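Local coordinates for computational Design of Enzyme (Synthetic construct, PDB 3TP4), which is a designed protein on a glycosyl hydrolase-like TIM-barrel scaffold, built to carry an activated serine in a catalytic triad, at residues E341-Q344 with A345-A348; S70-I73 with I74-N77; D12-A15 with E16-S19. All coordinates share one frame; numbering follows the deposited sequence.

Interaction 1. Residues E341-Q344 with A345-A348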
ATOM      1  N   GLU A 341     -27.342  -3.614  13.856  1.00 24.80           N
ATOM      2  CA  GLU A 341     -27.554  -2.517  14.800  1.00 31.49           C
ATOM      3  C   GLU A 341     -26.234  -1.972  15.347  1.00 29.93           C
ATOM      4  O   GLU A 341     -26.053  -0.759  15.465  1.00 27.13           O
ATOM      5  CB  GLU A 341     -28.484  -2.951  15.947  1.00 36.21           C
ATOM      6  CG  GLU A 341     -28.648  -1.897  17.020  1.00 53.41           C
ATOM      7  CD  GLU A 341     -29.752  -2.228  18.013  1.00 69.57           C
ATOM      8  OE1 GLU A 341     -29.999  -3.433  18.259  1.00 66.66           O
ATOM      9  OE2 GLU A 341     -30.379  -1.278  18.540  1.00 77.67           O
ATOM     10  N   ASP A 342     -25.297  -2.860  15.666  1.00 29.46           N
ATOM     11  CA  ASP A 342     -24.039  -2.408  16.221  1.00 29.76           C
ATOM     12  C   ASP A 342     -23.251  -1.606  15.190  1.00 31.25           C
ATOM     13  O   ASP A 342     -22.624  -0.603  15.525  1.00 26.72           O
ATOM     14  CB  ASP A 342     -23.192  -3.574  16.734  1.00 33.85           C
ATOM     15  CG  ASP A 342     -21.968  -3.105  17.517  1.00 31.85           C
ATOM     16  OD1 ASP A 342     -22.124  -2.691  18.684  1.00 31.81           O
ATOM     17  OD2 ASP A 342     -20.848  -3.168  16.977  1.00 31.35           O
ATOM     18  N   PHE A 343     -23.278  -2.048  13.938  1.00 25.71           N
ATOM     19  CA  PHE A 343     -22.563  -1.319  12.901  1.00 28.44           C
ATOM     20  C   PHE A 343     -23.177   0.068  12.705  1.00 27.62           C
ATOM     21  O   PHE A 343     -22.459   1.058  12.573  1.00 29.00           O
ATOM     22  CB  PHE A 343     -22.503  -2.089  11.573  1.00 23.41           C
ATOM     23  CG  PHE A 343     -21.726  -1.363  10.512  1.00 27.24           C
ATOM     24  CD1 PHE A 343     -20.342  -1.361  10.531  1.00 23.54           C
ATOM     25  CD2 PHE A 343     -22.380  -0.639   9.528  1.00 27.95           C
ATOM     26  CE1 PHE A 343     -19.623  -0.676   9.575  1.00 28.55           C
ATOM     27  CE2 PHE A 343     -21.666   0.053   8.573  1.00 26.32           C
ATOM     28  CZ  PHE A 343     -20.288   0.034   8.597  1.00 29.84           C
ATOM     29  N   GLN A 344     -24.501   0.143  12.707  1.00 27.59           N
ATOM     30  CA  GLN A 344     -25.179   1.435  12.645  1.00 22.43           C
ATOM     31  C   GLN A 344     -24.717   2.354  13.775  1.00 28.31           C
ATOM     32  O   GLN A 344     -24.540   3.552  13.566  1.00 23.61           O
ATOM     33  CB  GLN A 344     -26.704   1.250  12.701  1.00 28.95           C
ATOM     34  CG  GLN A 344     -27.264   0.713  11.394  1.00 27.46           C
ATOM     35  CD  GLN A 344     -28.688   0.243  11.499  1.00 29.96           C
ATOM     36  OE1 GLN A 344     -29.104  -0.324  12.513  1.00 27.49           O
ATOM     37  NE2 GLN A 344     -29.451   0.459  10.433  1.00 24.27           N
ATOM     38  N   ALA A 345     -24.524   1.793  14.969  1.00 27.15           N
ATOM     39  CA  ALA A 345     -24.080   2.584  16.119  1.00 22.61           C
ATOM     40  C   ALA A 345     -22.633   3.024  15.925  1.00 24.79           C
ATOM     41  O   ALA A 345     -22.258   4.165  16.212  1.00 27.15           O
ATOM     42  CB  ALA A 345     -24.234   1.776  17.417  1.00 26.45           C
ATOM     43  N   TYR A 346     -21.814   2.094  15.454  1.00 23.87           N
ATOM     44  CA  TYR A 346     -20.458   2.409  15.050  1.00 26.34           C
ATOM     45  C   TYR A 346     -20.437   3.591  14.075  1.00 25.75           C
ATOM     46  O   TYR A 346     -19.644   4.517  14.233  1.00 24.43           O
ATOM     47  CB  TYR A 346     -19.828   1.177  14.405  1.00 24.53           C
ATOM     48  CG  TYR A 346     -18.563   1.462  13.643  1.00 28.13           C
ATOM     49  CD1 TYR A 346     -18.603   1.786  12.293  1.00 26.65           C
ATOM     50  CD2 TYR A 346     -17.325   1.401  14.269  1.00 24.63           C
ATOM     51  CE1 TYR A 346     -17.450   2.060  11.599  1.00 22.32           C
ATOM     52  CE2 TYR A 346     -16.167   1.648  13.579  1.00 25.26           C
ATOM     53  CZ  TYR A 346     -16.231   1.984  12.246  1.00 26.79           C
ATOM     54  OH  TYR A 346     -15.066   2.251  11.553  1.00 22.19           O
ATOM     55  N   ALA A 347     -21.307   3.540  13.065  1.00 22.64           N
ATOM     56  CA  ALA A 347     -21.384   4.588  12.048  1.00 25.81           C
ATOM     57  C   ALA A 347     -21.881   5.933  12.579  1.00 27.02           C
ATOM     58  O   ALA A 347     -21.420   6.982  12.128  1.00 25.38           O
ATOM     59  CB  ALA A 347     -22.256   4.131  10.850  1.00 21.03           C
ATOM     60  N   ALA A 348     -22.828   5.900  13.517  1.00 25.41           N
ATOM     61  CA  ALA A 348     -23.374   7.129  14.097  1.00 25.79           C
ATOM     62  C   ALA A 348     -22.408   7.792  15.083  1.00 26.02           C
ATOM     63  O   ALA A 348     -22.515   8.978  15.365  1.00 28.68           O
ATOM     64  CB  ALA A 348     -24.717   6.847  14.776  1.00 28.36           C
TER
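Phe343 and Tyr346 lie three residues apart on helix 340-348 and bring their rings side by side along it. The planes are inclined by only 22°, yet the rings are slid so far past each other that they barely overlap, with centroids 5.5 Å apart. The touch is oblique and involves few atoms: CE1 of Phe343 comes within 3.8 Å of CD1 of Tyr346 and only slightly farther from its CE1. Both side chains leave the helix in the same way, with CG anti to the backbone N (chi1 -178° for Phe343, 166° for Tyr346), and this shared torsion sends the rings out in similar directions. The carbonyl oxygen of Phe343 lies in the plane of the Tyr346 ring, at its edge, and CB of the tyrosine sits 3.2 Å from that same Phe343 O.

The backbone bonds are the four i to i+4 links of a regular alpha-helix. Tyr346 N to Asp342 O is nearly straight and 2.8 Å long. Ala347 N meets Phe343 O at the same length, while Ala345 N and Ala348 N reach the oxygens of Glu341 and Gln344. The alanine methyls stay close to the backbone: CB of Ala345 is 3.4 Å from Asp342 O.

Asp342 and Gln344 turn their polar ends to other parts of the fold. Asp342, buried, pairs OD1 with the hydroxyl of Thr301 on helix 299-308, and Gln344 uses NE2 on the carbonyl of Val59.

The chemistry is therefore split: backbone bonds hold the helix, carboxylate and amide tie it to neighbouring helices, and the rings supply apolar packing, Phe343 edge-to-face with Phe34 of strand 32-37 and Phe300 of helix 299-308, Tyr346 on Leu304 of that helix.

Interaction 2. Residues S70-I73 with I74-N77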
ATOM      1  N   SER A  70      -9.390  -3.092  -5.620  1.00 32.75           N
ATOM      2  CA  SER A  70      -8.226  -3.935  -5.918  1.00 34.87           C
ATOM      3  C   SER A  70      -7.812  -3.766  -7.377  1.00 35.41           C
ATOM      4  O   SER A  70      -8.665  -3.562  -8.231  1.00 30.40           O
ATOM      5  CB  SER A  70      -8.548  -5.407  -5.660  1.00 35.26           C
ATOM      6  OG  SER A  70      -8.817  -5.634  -4.288  1.00 42.04           O
ATOM      7  N   THR A  71      -6.512  -3.851  -7.667  1.00 34.34           N
ATOM      8  CA  THR A  71      -6.060  -3.781  -9.060  1.00 33.67           C
ATOM      9  C   THR A  71      -6.591  -4.970  -9.854  1.00 32.54           C
ATOM     10  O   THR A  71      -6.606  -4.960 -11.079  1.00 39.90           O
ATOM     11  CB  THR A  71      -4.539  -3.743  -9.173  1.00 27.35           C
ATOM     12  OG1 THR A  71      -3.984  -4.890  -8.516  1.00 30.27           O
ATOM     13  CG2 THR A  71      -3.993  -2.462  -8.547  1.00 31.63           C
ATOM     14  N   SER A  72      -7.024  -5.988  -9.122  1.00 38.95           N
ATOM     15  CA  SER A  72      -7.751  -7.133  -9.661  1.00 43.95           C
ATOM     16  C   SER A  72      -8.847  -6.741 -10.668  1.00 42.51           C
ATOM     17  O   SER A  72      -9.199  -7.513 -11.558  1.00 40.42           O
ATOM     18  CB  SER A  72      -8.384  -7.887  -8.495  1.00 46.20           C
ATOM     19  OG  SER A  72      -8.596  -9.242  -8.826  1.00 68.53           O
ATOM     20  N   ILE A  73      -9.395  -5.544 -10.511  1.00 36.98           N
ATOM     21  CA  ILE A  73     -10.435  -5.051 -11.405  1.00 38.24           C
ATOM     22  C   ILE A  73      -9.949  -4.948 -12.847  1.00 42.03           C
ATOM     23  O   ILE A  73     -10.729  -5.105 -13.790  1.00 39.16           O
ATOM     24  CB  ILE A  73     -10.916  -3.668 -10.969  1.00 34.07           C
ATOM     25  CG1 ILE A  73     -11.700  -3.765  -9.655  1.00 36.37           C
ATOM     26  CG2 ILE A  73     -11.764  -3.019 -12.047  1.00 35.40           C
ATOM     27  CD1 ILE A  73     -11.905  -2.441  -9.016  1.00 34.17           C
ATOM     28  N   ILE A  74      -8.665  -4.654 -13.016  1.00 44.21           N
ATOM     29  CA  ILE A  74      -8.089  -4.513 -14.349  1.00 40.94           C
ATOM     30  C   ILE A  74      -8.055  -5.867 -15.057  1.00 36.09           C
ATOM     31  O   ILE A  74      -8.196  -5.948 -16.275  1.00 42.28           O
ATOM     32  CB  ILE A  74      -6.665  -3.937 -14.277  1.00 41.31           C
ATOM     33  CG1 ILE A  74      -6.706  -2.479 -13.819  1.00 38.62           C
ATOM     34  CG2 ILE A  74      -5.955  -4.065 -15.628  1.00 40.60           C
ATOM     35  CD1 ILE A  74      -5.368  -1.982 -13.276  1.00 42.45           C
ATOM     36  N   GLU A  75      -7.867  -6.923 -14.274  1.00 37.84           N
ATOM     37  CA  GLU A  75      -7.790  -8.275 -14.802  1.00 49.59           C
ATOM     38  C   GLU A  75      -9.187  -8.803 -15.106  1.00 51.93           C
ATOM     39  O   GLU A  75      -9.340  -9.866 -15.702  1.00 53.11           O
ATOM     40  CB  GLU A  75      -7.110  -9.191 -13.785  1.00 56.03           C
ATOM     41  CG  GLU A  75      -5.833  -8.618 -13.183  1.00 69.78           C
ATOM     42  CD  GLU A  75      -5.517  -9.212 -11.819  1.00 77.25           C
ATOM     43  OE1 GLU A  75      -6.376  -9.937 -11.271  1.00 81.66           O
ATOM     44  OE2 GLU A  75      -4.414  -8.949 -11.290  1.00 75.08           O
ATOM     45  N   GLY A  76     -10.203  -8.058 -14.680  1.00 51.04           N
ATOM     46  CA  GLY A  76     -11.579  -8.479 -14.846  1.00 47.36           C
ATOM     47  C   GLY A  76     -11.959  -9.543 -13.835  1.00 52.75           C
ATOM     48  O   GLY A  76     -12.936 -10.266 -14.025  1.00 56.24           O
ATOM     49  N   ASN A  77     -11.181  -9.642 -12.755  1.00 49.93           N
ATOM     50  CA  ASN A  77     -11.426 -10.642 -11.717  1.00 47.85           C
ATOM     51  C   ASN A  77     -12.202 -10.070 -10.524  1.00 48.44           C
ATOM     52  O   ASN A  77     -12.333 -10.715  -9.479  1.00 45.04           O
ATOM     53  CB  ASN A  77     -10.110 -11.260 -11.234  1.00 47.07           C
ATOM     54  CG  ASN A  77      -9.323 -11.922 -12.354  1.00 62.04           C
ATOM     55  OD1 ASN A  77      -9.859 -12.198 -13.425  1.00 68.66           O
ATOM     56  ND2 ASN A  77      -8.044 -12.186 -12.104  1.00 57.98           N
TER
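Ile74 opens the turn by donating its N-H to Thr71 O at 2.8 Å, approaching from above the carbonyl plane, 44° out of it. Its CB rests against the same oxygen, and with CG1 beside the backbone N the side chain runs on along that carbonyl. Glu75 comes next, its N bonded weakly to Ser72 O, while its carboxylate folds back over the serine. OE1 receives a weak hydrogen bond from Ser72 OG at 3.4 Å and lies 3.5 Å from Ser72 CA; the firmer partners are on OE2, which Tyr147 and Asn116 hold. Gly76, with positive phi (77°), reverses the chain in a Schellman motif that ends this short helical turn: its N makes the weak inner bond to Ile73 O, and Asn77 N comes back to Ser72 O at 3.1 Å. CB of Asn77 packs 3.5 Å from Ser72 OG.

The turn follows directly on strand 66-70, whose last residue, Ser70, hydrogen-bonds through OG to His37, consistent with the designed serine triad. Thr71 lies against Val110 and Ala112 of strand 107-113, and Ile73 and Ile74 press on helix 87-104 through Phe94, Arg87 and Ile91.

Interaction 3. Residues D12-A15 with E16-S19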
ATOM      1  N   ASP A  12       7.097  15.602  -6.618  1.00 35.77           N
ATOM      2  CA  ASP A  12       6.436  16.267  -7.741  1.00 33.35           C
ATOM      3  C   ASP A  12       4.933  15.969  -7.824  1.00 36.42           C
ATOM      4  O   ASP A  12       4.310  16.221  -8.856  1.00 30.78           O
ATOM      5  CB  ASP A  12       7.083  15.849  -9.067  1.00 39.80           C
ATOM      6  CG  ASP A  12       8.493  16.402  -9.240  1.00 49.99           C
ATOM      7  OD1 ASP A  12       8.761  17.537  -8.792  1.00 54.99           O
ATOM      8  OD2 ASP A  12       9.332  15.696  -9.828  1.00 55.13           O
ATOM      9  N   ALA A  13       4.358  15.417  -6.760  1.00 31.88           N
ATOM     10  CA  ALA A  13       2.933  15.082  -6.746  1.00 34.16           C
ATOM     11  C   ALA A  13       2.078  16.333  -6.904  1.00 34.98           C
ATOM     12  O   ALA A  13       2.474  17.429  -6.509  1.00 34.45           O
ATOM     13  CB  ALA A  13       2.551  14.354  -5.453  1.00 30.03           C
ATOM     14  N   THR A  14       0.896  16.153  -7.468  1.00 34.99           N
ATOM     15  CA  THR A  14      -0.021  17.265  -7.676  1.00 37.69           C
ATOM     16  C   THR A  14      -0.424  17.949  -6.368  1.00 41.96           C
ATOM     17  O   THR A  14      -0.248  17.403  -5.273  1.00 37.02           O
ATOM     18  CB  THR A  14      -1.286  16.803  -8.414  1.00 34.80           C
ATOM     19  OG1 THR A  14      -2.087  15.990  -7.546  1.00 36.68           O
ATOM     20  CG2 THR A  14      -0.911  15.998  -9.649  1.00 33.89           C
ATOM     21  N   ALA A  15      -0.963  19.155  -6.503  1.00 37.00           N
ATOM     22  CA  ALA A  15      -1.401  19.956  -5.377  1.00 35.31           C
ATOM     23  C   ALA A  15      -2.426  19.183  -4.546  1.00 27.45           C
ATOM     24  O   ALA A  15      -2.354  19.149  -3.320  1.00 33.87           O
ATOM     25  CB  ALA A  15      -2.018  21.274  -5.887  1.00 35.41           C
ATOM     26  N   GLU A  16      -3.386  18.571  -5.230  1.00 30.27           N
ATOM     27  CA  GLU A  16      -4.468  17.859  -4.549  1.00 32.11           C
ATOM     28  C   GLU A  16      -3.928  16.649  -3.789  1.00 31.28           C
ATOM     29  O   GLU A  16      -4.409  16.312  -2.703  1.00 34.58           O
ATOM     30  CB  GLU A  16      -5.545  17.433  -5.545  1.00 29.21           C
ATOM     31  CG  GLU A  16      -6.393  18.605  -6.091  1.00 33.84           C
ATOM     32  CD  GLU A  16      -5.664  19.428  -7.154  1.00 43.13           C
ATOM     33  OE1 GLU A  16      -4.621  18.971  -7.680  1.00 40.16           O
ATOM     34  OE2 GLU A  16      -6.136  20.540  -7.466  1.00 50.00           O
ATOM     35  N   THR A  17      -2.916  16.018  -4.368  1.00 26.59           N
ATOM     36  CA  THR A  17      -2.281  14.842  -3.775  1.00 30.33           C
ATOM     37  C   THR A  17      -1.502  15.204  -2.516  1.00 33.28           C
ATOM     38  O   THR A  17      -1.627  14.530  -1.490  1.00 29.85           O
ATOM     39  CB  THR A  17      -1.354  14.162  -4.792  1.00 33.08           C
ATOM     40  OG1 THR A  17      -2.128  13.787  -5.935  1.00 29.58           O
ATOM     41  CG2 THR A  17      -0.704  12.911  -4.187  1.00 30.42           C
ATOM     42  N   ARG A  18      -0.700  16.265  -2.596  1.00 28.96           N
ATOM     43  CA  ARG A  18      -0.030  16.794  -1.412  1.00 25.37           C
ATOM     44  C   ARG A  18      -1.050  17.215  -0.366  1.00 32.17           C
ATOM     45  O   ARG A  18      -0.854  16.984   0.825  1.00 31.99           O
ATOM     46  CB  ARG A  18       0.905  17.968  -1.757  1.00 30.61           C
ATOM     47  CG  ARG A  18       1.877  17.665  -2.921  1.00 38.57           C
ATOM     48  CD  ARG A  18       2.978  18.717  -3.086  1.00 42.26           C
ATOM     49  NE  ARG A  18       2.471  20.084  -3.174  1.00 51.42           N
ATOM     50  CZ  ARG A  18       2.095  20.685  -4.299  1.00 44.05           C
ATOM     51  NH1 ARG A  18       2.158  20.048  -5.459  1.00 42.94           N
ATOM     52  NH2 ARG A  18       1.653  21.932  -4.262  1.00 45.41           N
ATOM     53  N   SER A  19      -2.130  17.855  -0.812  1.00 29.37           N
ATOM     54  CA  SER A  19      -3.212  18.233   0.094  1.00 31.93           C
ATOM     55  C   SER A  19      -3.756  17.012   0.841  1.00 30.31           C
ATOM     56  O   SER A  19      -3.943  17.039   2.066  1.00 32.05           O
ATOM     57  CB  SER A  19      -4.352  18.899  -0.691  1.00 30.59           C
ATOM     58  OG  SER A  19      -5.430  19.218   0.167  1.00 29.43           O
TER
HETATM   59  O   HOH W   1      -4.457  16.554  -8.860  1.00 35.28           O
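Thr14 OG1 is gripped from two directions at the start of helix 15-27, where Thr14 holds the N-cap position. The hydroxyl of Thr17 donates to it at 2.7 Å, and OG1 in turn donates to a water 2.8 Å away. The water donates a hydrogen bond to Glu16 OE1, so the cap oxygen and the carboxylate are joined through solvent. Thr14 reaches this place because OG1 stands between its backbone N and carbonyl carbon (chi1 71°), which turns it over the first turn. Next to the bond between the hydroxyls, the Ala13 methyl packs on CG2 of Thr17 at 3.8 Å.

Arg18 closes the other flank. Its chain bends at chi3 (-52°) and folds back, against the direction of the helix, toward Ala13 and Ala15, which precede it. NH1 donates to Ala13 O at 2.8 Å, and the fit is flat on both sides: the nitrogen lies in the carbonyl plane and the oxygen nearly in the guanidinium plane. One face of the guanidinium covers CA of Ala15, offset toward the rim. NE binds Val366 O on strand 366-368, so the arginine clamps the helix start to a second part of the chain. A leucine in its place would probably leave the carbonyls of Ala13 and Val366 without these donors and free the entry to the helix to shift.

The regular helix bonds start here, with Arg18 N on Thr14 O and Ser19 N on Ala15 O, while Ser19 OG meets Ala361 O. On the arginine's aliphatic part, CG lies 3.2 Å from Thr14 O.

In the fold
Along the chain the order is interaction 3, then 2, then 1, in series and without touching. Interaction 3 starts helix 15-27, near the small parallel sheet of strands 4-6 and 366-368. Interaction 2 lies in the loop after strand 66-70 of the barrel sheet, and interaction 1 on helix 340-348, between strands 318-321 and 352-353 of the same sheet. Centres of 2 and 3 are 26 Å apart, those of 1 and 2 are 31 Å and those of 1 and 3 are 34 Å. Strand 66-70 carries Ser70 of the probable triad, so interaction 2 borders the designed site, whereas the other two are packing elsewhere on the scaffold.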